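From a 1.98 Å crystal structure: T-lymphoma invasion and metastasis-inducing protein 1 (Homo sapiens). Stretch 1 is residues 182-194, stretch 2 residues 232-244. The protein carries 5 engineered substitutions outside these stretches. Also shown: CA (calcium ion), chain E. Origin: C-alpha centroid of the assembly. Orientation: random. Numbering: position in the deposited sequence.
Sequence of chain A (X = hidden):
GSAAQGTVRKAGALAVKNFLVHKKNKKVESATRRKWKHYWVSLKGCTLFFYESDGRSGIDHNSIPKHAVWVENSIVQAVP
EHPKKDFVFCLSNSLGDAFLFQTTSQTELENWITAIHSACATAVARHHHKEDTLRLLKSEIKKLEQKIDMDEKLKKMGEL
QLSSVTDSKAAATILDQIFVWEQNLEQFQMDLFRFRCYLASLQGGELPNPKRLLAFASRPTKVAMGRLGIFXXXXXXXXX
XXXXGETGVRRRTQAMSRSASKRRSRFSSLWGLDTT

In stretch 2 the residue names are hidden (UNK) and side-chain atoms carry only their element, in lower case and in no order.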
# COMPACT_ATOMS: atom_id res chain seq x y z
N GLU A 182 -18.89 -3.20 4.99
CA GLU A 182 -17.84 -2.62 5.82
C GLU A 182 -16.47 -2.97 5.23
O GLU A 182 -15.59 -2.11 5.11
CB GLU A 182 -17.97 -3.15 7.24
CG GLU A 182 -16.98 -2.60 8.21
CD GLU A 182 -17.26 -3.05 9.62
OE1 GLU A 182 -17.21 -4.27 9.88
OE2 GLU A 182 -17.57 -2.18 10.45
N GLN A 183 -16.32 -4.23 4.85
CA GLN A 183 -15.09 -4.72 4.27
C GLN A 183 -14.84 -4.13 2.87
O GLN A 183 -13.70 -3.80 2.52
CB GLN A 183 -15.14 -6.24 4.22
CG GLN A 183 -13.80 -6.91 4.07
CD GLN A 183 -13.70 -8.18 4.89
OE1 GLN A 183 -13.50 -9.27 4.34
NE2 GLN A 183 -13.83 -8.06 6.20
N ASN A 184 -15.91 -3.98 2.09
CA ASN A 184 -15.83 -3.38 0.76
C ASN A 184 -15.33 -1.96 0.86
O ASN A 184 -14.54 -1.51 0.04
CB ASN A 184 -17.18 -3.38 0.05
CG ASN A 184 -17.63 -4.75 -0.38
OD1 ASN A 184 -16.88 -5.71 -0.33
ND2 ASN A 184 -18.87 -4.84 -0.83
N LEU A 185 -15.81 -1.26 1.88
CA LEU A 185 -15.50 0.14 2.06
C LEU A 185 -14.04 0.32 2.50
O LEU A 185 -13.39 1.28 2.11
CB LEU A 185 -16.47 0.77 3.07
CG LEU A 185 -17.87 1.00 2.49
CD1 LEU A 185 -18.89 1.29 3.57
CD2 LEU A 185 -17.84 2.14 1.48
N GLU A 186 -13.52 -0.63 3.28
CA GLU A 186 -12.11 -0.63 3.63
C GLU A 186 -11.24 -0.74 2.39
O GLU A 186 -10.24 -0.04 2.25
CB GLU A 186 -11.76 -1.78 4.56
CG GLU A 186 -12.12 -1.58 6.00
CD GLU A 186 -11.63 -2.73 6.85
OE1 GLU A 186 -11.88 -3.89 6.47
OE2 GLU A 186 -10.95 -2.49 7.87
N GLN A 187 -11.64 -1.65 1.50
CA GLN A 187 -10.92 -1.91 0.26
C GLN A 187 -10.98 -0.69 -0.65
O GLN A 187 -9.97 -0.30 -1.23
CB GLN A 187 -11.53 -3.13 -0.44
CG GLN A 187 -10.98 -3.46 -1.83
CD GLN A 187 -9.57 -4.01 -1.80
OE1 GLN A 187 -9.35 -5.16 -1.42
NE2 GLN A 187 -8.60 -3.19 -2.21
N PHE A 188 -12.15 -0.07 -0.74
CA PHE A 188 -12.36 1.07 -1.62
C PHE A 188 -11.56 2.28 -1.15
O PHE A 188 -10.99 3.01 -1.96
CB PHE A 188 -13.84 1.45 -1.71
CG PHE A 188 -14.70 0.47 -2.47
CD1 PHE A 188 -14.18 -0.35 -3.46
CD2 PHE A 188 -16.06 0.39 -2.21
CE1 PHE A 188 -14.99 -1.24 -4.15
CE2 PHE A 188 -16.87 -0.49 -2.90
CZ PHE A 188 -16.33 -1.30 -3.87
N GLN A 189 -11.53 2.50 0.17
CA GLN A 189 -10.86 3.66 0.74
C GLN A 189 -9.35 3.51 0.62
O GLN A 189 -8.64 4.50 0.48
CB GLN A 189 -11.24 3.85 2.21
CG GLN A 189 -12.68 4.26 2.43
CD GLN A 189 -12.94 5.70 2.04
OE1 GLN A 189 -12.05 6.41 1.58
NE2 GLN A 189 -14.17 6.14 2.22
N MET A 190 -8.89 2.28 0.72
CA MET A 190 -7.49 1.96 0.55
C MET A 190 -7.09 2.22 -0.92
O MET A 190 -6.05 2.80 -1.18
CB MET A 190 -7.22 0.51 0.94
CG MET A 190 -5.77 0.10 0.91
SD MET A 190 -4.74 1.05 2.05
CE MET A 190 -5.48 0.61 3.63
N ASP A 191 -7.93 1.80 -1.86
CA ASP A 191 -7.64 1.98 -3.28
C ASP A 191 -7.65 3.46 -3.65
O ASP A 191 -6.82 3.93 -4.41
CB ASP A 191 -8.64 1.22 -4.15
CG ASP A 191 -8.38 -0.28 -4.17
OD1 ASP A 191 -7.22 -0.70 -3.98
OD2 ASP A 191 -9.33 -1.05 -4.37
N LEU A 192 -8.59 4.20 -3.06
CA LEU A 192 -8.73 5.63 -3.30
C LEU A 192 -7.51 6.39 -2.79
O LEU A 192 -7.02 7.31 -3.44
CB LEU A 192 -10.00 6.14 -2.62
CG LEU A 192 -10.30 7.63 -2.72
CD1 LEU A 192 -10.33 8.08 -4.16
CD2 LEU A 192 -11.62 7.94 -2.03
N PHE A 193 -7.04 6.02 -1.61
CA PHE A 193 -5.86 6.63 -1.00
C PHE A 193 -4.65 6.36 -1.89
O PHE A 193 -3.83 7.24 -2.14
CB PHE A 193 -5.65 6.07 0.41
CG PHE A 193 -4.42 6.58 1.12
CD1 PHE A 193 -3.22 5.91 1.01
CD2 PHE A 193 -4.49 7.69 1.93
CE1 PHE A 193 -2.09 6.36 1.67
CE2 PHE A 193 -3.38 8.15 2.60
CZ PHE A 193 -2.17 7.49 2.47
N ARG A 194 -4.58 5.13 -2.40
CA ARG A 194 -3.48 4.70 -3.23
C ARG A 194 -3.44 5.48 -4.54
O ARG A 194 -2.38 5.95 -4.96
CB ARG A 194 -3.59 3.20 -3.50
CG ARG A 194 -2.44 2.64 -4.32
CD ARG A 194 -2.30 1.14 -4.14
NE ARG A 194 -3.50 0.41 -4.55
CZ ARG A 194 -3.82 0.13 -5.81
NH1 ARG A 194 -3.05 0.54 -6.81
NH2 ARG A 194 -4.93 -0.55 -6.09
N UNK A 232 -0.64 1.70 11.24
CA UNK A 232 -0.16 2.64 10.25
C UNK A 232 -0.84 2.36 8.92
O UNK A 232 -1.47 1.32 8.75
c UNK A 232 1.35 2.53 10.09
o UNK A 232 1.66 1.29 9.46
N UNK A 233 -0.71 3.29 7.99
CA UNK A 233 -1.20 3.08 6.64
C UNK A 233 -0.59 1.81 6.06
O UNK A 233 -1.25 1.08 5.35
c UNK A 233 -0.89 4.28 5.74
c UNK A 233 -1.23 3.98 4.28
c UNK A 233 -1.68 5.49 6.22
N UNK A 234 0.68 1.55 6.37
CA UNK A 234 1.38 0.40 5.79
C UNK A 234 0.82 -0.94 6.27
O UNK A 234 0.72 -1.88 5.47
o UNK A 234 3.45 1.60 5.48
c UNK A 234 2.87 0.48 6.10
N UNK A 235 0.50 -1.06 7.55
CA UNK A 235 -0.04 -2.31 8.07
C UNK A 235 -1.51 -2.48 7.65
O UNK A 235 -1.97 -3.59 7.41
o UNK A 235 -0.66 -1.32 10.21
c UNK A 235 0.09 -2.35 9.60
N UNK A 236 -2.23 -1.37 7.57
CA UNK A 236 -3.61 -1.35 7.12
C UNK A 236 -3.64 -1.88 5.69
O UNK A 236 -4.41 -2.78 5.37
c UNK A 236 -5.64 0.22 6.93
c UNK A 236 -7.81 -0.74 6.52
c UNK A 236 -6.45 -0.89 6.76
c UNK A 236 -7.56 1.63 6.63
c UNK A 236 -6.20 1.47 6.87
c UNK A 236 -8.36 0.52 6.45
c UNK A 236 -4.16 0.08 7.20
N UNK A 237 -2.76 -1.34 4.86
CA UNK A 237 -2.67 -1.75 3.47
C UNK A 237 -2.30 -3.21 3.37
O UNK A 237 -2.88 -3.93 2.58
c UNK A 237 -1.65 -0.92 2.69
c UNK A 237 -1.60 -1.27 1.24
n UNK A 237 -2.00 -1.91 -0.83
c UNK A 237 -0.72 -1.59 -0.76
c UNK A 237 -2.57 -1.72 0.40
n UNK A 237 -0.45 -1.21 0.48
N UNK A 238 -1.33 -3.66 4.17
CA UNK A 238 -0.88 -5.05 4.09
C UNK A 238 -2.03 -6.00 4.40
O UNK A 238 -2.19 -7.03 3.75
c UNK A 238 0.29 -5.29 5.04
N UNK A 239 -2.83 -5.66 5.40
CA UNK A 239 -3.94 -6.49 5.83
C UNK A 239 -5.01 -6.56 4.74
O UNK A 239 -5.54 -7.63 4.44
c UNK A 239 -4.03 -5.26 9.49
c UNK A 239 -4.52 -5.96 7.14
c UNK A 239 -3.64 -7.62 8.78
c UNK A 239 -3.62 -6.16 8.35
N UNK A 240 -5.30 -5.43 4.12
CA UNK A 240 -6.30 -5.37 3.08
C UNK A 240 -5.85 -6.13 1.84
O UNK A 240 -6.62 -6.87 1.24
c UNK A 240 -7.48 -3.86 1.41
c UNK A 240 -7.38 -3.24 3.83
c UNK A 240 -6.64 -3.91 2.70
N UNK A 241 -4.59 -5.94 1.45
CA UNK A 241 -4.05 -6.55 0.24
C UNK A 241 -3.99 -8.05 0.39
O UNK A 241 -4.15 -8.79 -0.58
c UNK A 241 -2.68 -5.98 -0.09
N UNK A 242 -3.76 -8.51 1.62
CA UNK A 242 -3.64 -9.95 1.87
C UNK A 242 -4.97 -10.68 1.63
O UNK A 242 -5.00 -11.91 1.52
c UNK A 242 -3.16 -10.19 3.28
N UNK A 243 -6.07 -9.94 1.56
CA UNK A 243 -7.37 -10.56 1.30
C UNK A 243 -7.57 -10.95 -0.15
O UNK A 243 -8.40 -11.80 -0.45
n UNK A 243 -9.32 -7.55 4.74
n UNK A 243 -9.81 -6.03 6.38
c UNK A 243 -9.97 -6.47 5.14
c UNK A 243 -8.50 -9.62 1.72
n UNK A 243 -10.76 -5.81 4.30
c UNK A 243 -8.47 -9.24 3.17
c UNK A 243 -9.43 -8.10 3.40
N UNK A 244 -6.79 -10.35 -1.05
CA UNK A 244 -6.91 -10.65 -2.48
C UNK A 244 -5.71 -11.45 -2.97
O UNK A 244 -5.78 -12.67 -3.10
c UNK A 244 -7.01 -9.36 -3.32
c UNK A 244 -8.23 -8.55 -2.92
o UNK A 244 -5.83 -8.56 -3.13
CA CA E . -15.75 -7.70 -0.68
O HOH W 1 -14.53 -8.85 -2.45
O HOH W 2 -16.45 -7.82 1.60
O HOH W 3 -16.58 -9.96 -0.36
O HOH W 4 -13.94 -6.08 -0.78
O HOH W 5 -17.25 -7.31 -2.58

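Position 232 carries one carbon and then one oxygen, beyond reach of stretch 1. The oxygen accepts from the backbone N of position 235 at 3.2 Å, capping the helix that starts one residue later; this is Ser232, a classic N-cap.

Position 233 has one carbon bearing two more, a beta-branched apolar side chain pointing toward stretch 1. One of its outer carbons lies 3.6 Å from Phe193 CE1. It is Val233, and the atom is CG1.

Position 234 again holds one carbon and one oxygen, directed away from stretch 1: Ser234. Position 235 has the same two atoms, out of reach of the partner helix: Ser235, whose N is the donor in the capping bond to Ser232 OG.

At position 236 a single carbon leads to a ring of six carbons. The CA-to-CB bond runs sideways, yet the ring end comes nearer stretch 1, and Met190 CE sits over one face, 3.4 Å from the ring centroid and 16° off the normal, a CH-pi contact. With no further atom attached to the ring, the residue is Phe236 and not tyrosine.

Position 237 shows one carbon and a five-membered ring of three carbons and two nitrogens, and a ring carbon lies 3.7 Å from Met190 CG. Only histidine provides such a ring, so this is His237; the carbon is CD2, and one ring nitrogen, ND1, is hydrogen-bonded elsewhere in the structure.

Position 238 has a lone carbon facing away from stretch 1: Ala238. Position 239 has four carbons forked at the second and makes no contact with stretch 1: Leu239.

Position 240 repeats the pattern of one carbon bearing two, pointed toward the partner. One outer carbon is 3.6 Å from Gln187 OE1 and the other is 4.3 Å from Met190 CE. It is Val240, and these atoms are CG1 and CG2 in turn. Here the backbones come close, with Gln187 CA and Val240 CA 6.4 Å apart.

Positions 241 and 242 each carry a single carbon and touch nothing on stretch 1: Ala241 and Ala242.

Position 243 extends three carbons, a nitrogen, and a carbon carrying two more nitrogens, a guanidinium. Both terminal nitrogens donate to Glu186 OE1, at 3.1 and 3.0 Å, forming a salt bridge, while Gln183 CD lies over one face of the group. This is Arg243, and the nitrogens are NH1 and NH2 in turn.

Position 244 has one carbon bearing an oxygen and a carbon, the latter 3.9 Å from Gln187 OE1: Thr244, with CG2 as that carbon. It is poorly ordered; its OG1 donates to Ala241 O at 3.1 Å.

The rule is spacing. Positions 233, 236, 237 and 240 recur at three- and four-residue steps, giving one helix a continuous face, and Met190, which loses the most area on stretch 1, fits among Phe236, His237 and Val240. The helix axes approach to 10.3 Å at 123°, neither parallel nor fully antiparallel. Val233 packs on Phe193 toward one end, and Arg243 joins Glu186 toward the other, so an apolar middle is followed by a charged clasp.

Stretch 2 232-244: SVSSFHALVAART
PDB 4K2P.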